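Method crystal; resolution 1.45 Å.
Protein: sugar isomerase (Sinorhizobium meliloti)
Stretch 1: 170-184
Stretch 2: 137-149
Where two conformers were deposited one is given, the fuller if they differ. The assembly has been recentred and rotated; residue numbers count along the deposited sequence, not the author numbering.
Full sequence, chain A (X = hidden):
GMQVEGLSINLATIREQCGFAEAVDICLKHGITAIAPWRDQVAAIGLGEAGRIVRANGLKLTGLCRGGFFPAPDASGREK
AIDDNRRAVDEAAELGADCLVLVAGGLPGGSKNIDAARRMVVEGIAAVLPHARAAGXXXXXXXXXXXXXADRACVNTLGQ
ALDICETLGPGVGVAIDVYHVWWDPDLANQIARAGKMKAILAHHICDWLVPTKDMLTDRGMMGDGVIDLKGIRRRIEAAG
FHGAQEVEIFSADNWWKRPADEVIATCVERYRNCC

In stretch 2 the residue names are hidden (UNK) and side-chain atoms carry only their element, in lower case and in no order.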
# COMPACT_ATOMS: atom_id res chain seq x y z
N PRO A 170 14.88 -24.15 2.82
CA PRO A 170 14.12 -24.89 1.80
C PRO A 170 12.70 -25.19 2.22
O PRO A 170 12.43 -25.28 3.44
CB PRO A 170 14.89 -26.24 1.68
CG PRO A 170 15.80 -26.30 2.91
CD PRO A 170 16.12 -24.85 3.21
N GLY A 171 11.79 -25.25 1.24
CA GLY A 171 10.37 -25.55 1.53
C GLY A 171 9.42 -24.38 1.60
O GLY A 171 8.20 -24.56 1.74
N VAL A 172 10.02 -23.19 1.48
CA VAL A 172 9.23 -21.97 1.53
C VAL A 172 9.60 -21.09 0.33
O VAL A 172 10.78 -20.87 0.00
CB VAL A 172 9.29 -21.26 2.92
CG1 VAL A 172 10.70 -20.79 3.29
CG2 VAL A 172 8.27 -20.09 2.99
N GLY A 173 8.55 -20.62 -0.34
CA GLY A 173 8.69 -19.74 -1.49
C GLY A 173 7.67 -18.63 -1.41
O GLY A 173 7.19 -18.32 -0.32
N VAL A 174 7.33 -18.09 -2.57
CA VAL A 174 6.41 -16.95 -2.65
C VAL A 174 5.26 -17.17 -3.63
O VAL A 174 5.43 -17.82 -4.66
CB VAL A 174 7.18 -15.61 -2.99
CG1 VAL A 174 8.16 -15.24 -1.87
CG2 VAL A 174 7.88 -15.66 -4.38
N ALA A 175 4.11 -16.60 -3.31
CA ALA A 175 3.01 -16.42 -4.23
C ALA A 175 2.98 -14.95 -4.63
O ALA A 175 2.88 -14.08 -3.78
CB ALA A 175 1.66 -16.81 -3.56
N ILE A 176 3.07 -14.73 -5.93
CA ILE A 176 3.11 -13.38 -6.49
C ILE A 176 1.74 -13.03 -7.04
O ILE A 176 1.33 -13.55 -8.08
CB ILE A 176 4.23 -13.22 -7.57
CG1 ILE A 176 5.62 -13.63 -7.03
CG2 ILE A 176 4.25 -11.75 -8.10
CD1 ILE A 176 6.72 -13.65 -8.09
N ASP A 177 1.02 -12.18 -6.31
CA ASP A 177 -0.35 -11.76 -6.68
C ASP A 177 -0.24 -10.33 -7.14
O ASP A 177 0.23 -9.48 -6.40
CB ASP A 177 -1.24 -11.92 -5.45
CG ASP A 177 -2.69 -11.55 -5.69
OD1 ASP A 177 -2.96 -10.68 -6.54
OD2 ASP A 177 -3.56 -12.14 -5.00
N VAL A 178 -0.59 -10.10 -8.39
CA VAL A 178 -0.40 -8.78 -9.00
C VAL A 178 -1.11 -7.70 -8.20
O VAL A 178 -0.64 -6.56 -8.16
CB VAL A 178 -0.86 -8.75 -10.47
CG1 VAL A 178 0.00 -9.77 -11.29
CG2 VAL A 178 -2.37 -9.05 -10.64
N TYR A 179 -2.22 -8.04 -7.55
CA TYR A 179 -2.95 -7.03 -6.78
C TYR A 179 -2.09 -6.46 -5.68
O TYR A 179 -2.12 -5.29 -5.36
CB TYR A 179 -4.23 -7.61 -6.15
CG TYR A 179 -5.29 -6.56 -5.88
CD1 TYR A 179 -5.96 -5.95 -6.93
CD2 TYR A 179 -5.62 -6.19 -4.58
CE1 TYR A 179 -6.92 -4.97 -6.70
CE2 TYR A 179 -6.61 -5.23 -4.33
CZ TYR A 179 -7.25 -4.62 -5.40
OH TYR A 179 -8.25 -3.69 -5.18
N HIS A 180 -1.29 -7.33 -5.07
CA HIS A 180 -0.54 -6.97 -3.89
C HIS A 180 0.80 -6.32 -4.21
O HIS A 180 1.37 -5.63 -3.34
CB HIS A 180 -0.28 -8.23 -3.05
CG HIS A 180 -1.53 -8.87 -2.57
ND1 HIS A 180 -2.58 -8.14 -2.04
CD2 HIS A 180 -1.91 -10.18 -2.51
CE1 HIS A 180 -3.56 -8.97 -1.72
NE2 HIS A 180 -3.18 -10.21 -1.99
N VAL A 181 1.34 -6.60 -5.41
CA VAL A 181 2.73 -6.21 -5.72
C VAL A 181 2.92 -5.28 -6.92
O VAL A 181 4.05 -4.81 -7.11
CB VAL A 181 3.63 -7.50 -5.97
CG1 VAL A 181 3.52 -8.51 -4.83
CG2 VAL A 181 3.31 -8.19 -7.34
N TRP A 182 1.89 -5.04 -7.73
CA TRP A 182 2.06 -4.37 -9.03
C TRP A 182 2.74 -3.00 -8.89
O TRP A 182 3.45 -2.57 -9.80
CB TRP A 182 0.74 -4.19 -9.76
CG TRP A 182 -0.14 -3.17 -9.17
CD1 TRP A 182 -0.97 -3.30 -8.12
CD2 TRP A 182 -0.18 -1.78 -9.56
NE1 TRP A 182 -1.57 -2.08 -7.84
CE2 TRP A 182 -1.10 -1.14 -8.72
CE3 TRP A 182 0.42 -1.07 -10.57
CZ2 TRP A 182 -1.40 0.23 -8.84
CZ3 TRP A 182 0.17 0.27 -10.68
CH2 TRP A 182 -0.76 0.93 -9.82
N TRP A 183 2.47 -2.32 -7.78
CA TRP A 183 2.91 -0.95 -7.50
C TRP A 183 4.36 -0.85 -7.08
O TRP A 183 4.93 0.23 -7.03
CB TRP A 183 1.98 -0.36 -6.37
CG TRP A 183 2.18 -1.16 -5.16
CD1 TRP A 183 1.48 -2.30 -4.83
CD2 TRP A 183 3.24 -1.07 -4.21
NE1 TRP A 183 2.03 -2.89 -3.73
CE2 TRP A 183 3.12 -2.17 -3.34
CE3 TRP A 183 4.28 -0.13 -3.97
CZ2 TRP A 183 3.99 -2.40 -2.28
CZ3 TRP A 183 5.14 -0.36 -2.93
CH2 TRP A 183 5.00 -1.48 -2.10
N ASP A 184 4.99 -1.98 -6.73
CA ASP A 184 6.28 -1.93 -6.06
C ASP A 184 7.36 -1.42 -7.02
O ASP A 184 7.59 -2.02 -8.06
CB ASP A 184 6.63 -3.33 -5.54
CG ASP A 184 7.88 -3.36 -4.65
OD1 ASP A 184 8.78 -2.54 -4.80
OD2 ASP A 184 7.93 -4.25 -3.77
N UNK A 137 4.36 -30.35 1.13
CA UNK A 137 3.54 -29.17 0.81
C UNK A 137 4.43 -27.90 0.85
O UNK A 137 4.81 -27.44 1.94
c UNK A 137 1.42 -30.24 1.72
c UNK A 137 1.54 -27.71 1.45
c UNK A 137 2.35 -29.02 1.76
N UNK A 138 4.76 -27.35 -0.33
CA UNK A 138 5.48 -26.05 -0.34
C UNK A 138 4.66 -24.97 0.34
O UNK A 138 3.45 -24.94 0.16
c UNK A 138 5.63 -27.18 -2.46
c UNK A 138 4.53 -27.85 -1.70
c UNK A 138 5.65 -25.75 -1.82
N UNK A 139 5.34 -24.14 1.14
CA UNK A 139 4.67 -23.00 1.77
C UNK A 139 4.93 -21.79 0.90
O UNK A 139 6.08 -21.46 0.65
c UNK A 139 3.46 -24.34 4.24
c UNK A 139 5.53 -23.58 5.58
c UNK A 139 4.96 -23.92 4.17
c UNK A 139 5.21 -22.77 3.18
N UNK A 140 3.88 -21.09 0.51
CA UNK A 140 3.99 -19.90 -0.34
C UNK A 140 3.62 -18.68 0.46
O UNK A 140 2.44 -18.42 0.69
c UNK A 140 3.08 -20.02 -1.59
N UNK A 141 4.63 -17.91 0.88
CA UNK A 141 4.39 -16.61 1.51
C UNK A 141 3.84 -15.68 0.44
O UNK A 141 4.49 -15.45 -0.60
c UNK A 141 7.75 -16.46 3.57
c UNK A 141 6.36 -16.94 3.10
c UNK A 141 5.43 -14.60 2.68
c UNK A 141 5.69 -16.02 2.08
N UNK A 142 2.67 -15.14 0.71
CA UNK A 142 2.03 -14.18 -0.21
C UNK A 142 2.23 -12.78 0.37
O UNK A 142 1.59 -12.41 1.34
o UNK A 142 -2.06 -13.67 -2.80
c UNK A 142 -0.06 -13.72 -1.55
c UNK A 142 -1.56 -13.88 -1.68
o UNK A 142 -2.19 -14.19 -0.67
c UNK A 142 0.54 -14.49 -0.38
N UNK A 143 3.19 -12.01 -0.18
CA UNK A 143 3.18 -10.59 0.27
C UNK A 143 1.84 -9.98 -0.10
O UNK A 143 1.34 -10.20 -1.21
c UNK A 143 4.57 -10.86 -1.68
c UNK A 143 4.35 -9.97 -0.50
c UNK A 143 4.20 -12.27 -1.20
N UNK A 144 1.28 -9.21 0.82
CA UNK A 144 -0.03 -8.60 0.67
C UNK A 144 0.14 -7.10 0.51
O UNK A 144 1.10 -6.50 0.99
c UNK A 144 -3.15 -9.79 2.67
c UNK A 144 -1.64 -11.28 1.20
c UNK A 144 -0.96 -8.89 1.85
c UNK A 144 -2.12 -9.85 1.53
N UNK A 145 -0.83 -6.50 -0.18
CA UNK A 145 -0.80 -5.08 -0.40
C UNK A 145 -0.56 -4.38 0.93
O UNK A 145 -1.17 -4.73 1.94
n UNK A 145 -1.83 -1.54 -2.97
c UNK A 145 -2.12 -4.59 -0.97
c UNK A 145 -1.87 -1.06 -1.73
c UNK A 145 -2.01 -3.26 -1.61
c UNK A 145 -1.97 -2.91 -2.92
n UNK A 145 -1.94 -2.09 -0.88
N UNK A 146 0.27 -3.33 0.91
CA UNK A 146 0.51 -2.59 2.14
C UNK A 146 -0.73 -2.09 2.89
O UNK A 146 -0.65 -1.91 4.10
c UNK A 146 1.38 -1.41 1.66
c UNK A 146 2.23 -2.06 0.58
c UNK A 146 1.28 -3.05 -0.11
N UNK A 147 -1.86 -1.88 2.21
CA UNK A 147 -3.06 -1.45 2.91
C UNK A 147 -3.59 -2.48 3.89
O UNK A 147 -4.38 -2.11 4.76
se UNK A 147 -5.96 -1.17 -0.23
c UNK A 147 -5.92 -2.63 -1.45
c UNK A 147 -4.18 -1.01 1.95
c UNK A 147 -4.72 -2.07 1.12
N UNK A 148 -3.11 -3.74 3.77
CA UNK A 148 -3.50 -4.81 4.67
C UNK A 148 -2.56 -5.02 5.86
O UNK A 148 -2.76 -5.95 6.67
c UNK A 148 -4.54 -6.03 2.68
c UNK A 148 -5.03 -6.32 0.34
c UNK A 148 -6.31 -5.85 0.50
c UNK A 148 -6.74 -5.51 1.77
o UNK A 148 -7.18 -5.83 -0.60
c UNK A 148 -5.85 -5.59 2.85
c UNK A 148 -4.16 -6.39 1.41
c UNK A 148 -3.57 -6.12 3.86
N UNK A 149 -1.52 -4.20 5.98
CA UNK A 149 -0.44 -4.43 6.94
C UNK A 149 -0.89 -4.56 8.37
O UNK A 149 -0.31 -5.33 9.13
c UNK A 149 0.67 -3.33 6.81
O HOH W 1 7.45 -27.15 2.54
O HOH W 2 1.82 -11.50 -3.64
O HOH W 3 -1.89 0.02 -5.35

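Position 137 has three side-chain carbons, one carrying the other two. The CA-to-CB bond points away from stretch 1. A branched three-carbon side chain is valine, Val137. Water 1 donates to Val137 O (2.7 Å) and to Gly171 O (2.8 Å), joining the two stretches just before the strands pair.

Position 138 has three carbons that close a ring onto the backbone N. Its CA lies 3.7 Å from Gly171 O. This is proline, Pro138.

Position 139 has four carbons, forked at the second. Its CB is 4.1 Å from Val172 CG2, on the same face of the sheet. That is leucine, Leu139. Its N donates to Gly171 O at 3.0 Å, and its O accepts from Gly173 N at 2.8 Å.

Position 140 has a single carbon, CB, 4.0 Å from Ala175 CB. So it is alanine, Ala140. It points to the face opposite the side chain of Leu139.

Position 141 has four carbons, forked at the first, with one arm two carbons long. They pack on Val172. This is isoleucine, Ile141. Its N donates to Gly173 O (2.9 Å), and its O accepts from Ala175 N (3.0 Å). Its CG1 meets Val172 CG2 at 3.7 Å.

Position 142 has three carbons in a row, the third carrying two oxygens, close to Asp177. That is glutamate, Glu142. Its OE2 is 3.1 Å from Asp177 OD2. This is not a hydrogen bond: both atoms bind a metal, and a zinc ion touches the site.

Position 143 again has three carbons closing a ring onto N, beside Ala175 and Val181: proline, Pro143. Its CD lies 3.4 Å from Ala175 O, and its CG 4.1 Å from Val181 CG1. Water 2 donates to Pro143 O and Ala175 O, both at 2.8 Å, and accepts from Asp177 N at 2.9 Å.

Position 144 has four carbons, forked at the second. CB points away from stretch 1, yet the fork sits over the His180 ring. This is leucine, Leu144. Its CG is 3.8 Å from the ring centroid, in a CH-pi contact.

Position 145 has one carbon and then a five-membered ring with two nitrogens. Trp183 NE1 lies over one face of its ring. This is histidine, His145. His145 ND1 accepts from the N of position 147 at 3.1 Å.

Position 146 has a third ring closed onto N, against Trp183: proline, Pro146. Its CG packs 3.4 Å from Trp183 CZ2.

Position 147 has two carbons, selenium and a last carbon, unbranched, reaching Tyr179. This is selenomethionine, Met147. Its CE is 3.9 Å from Tyr179 CE2.

Position 148 has one carbon and a six-carbon ring bearing an oxygen, rim to rim with His180: tyrosine, Tyr148. Its CE2 is 3.7 Å from His180 CE1.

Position 149 has one carbon, out of reach: alanine, Ala149.

The contact has two parts. Parallel strands pair through four backbone hydrogen bonds, with Val172, Leu139, Val174 and Ile141 sharing one face. Beyond them, stretch 1 turns into a helix, and the pairing gives way to side-chain packing around His180 and Trp183. The two stretches bury 881 Å² together.

Stretch 2, residues 137-149: VPLAIEPLHPMYA
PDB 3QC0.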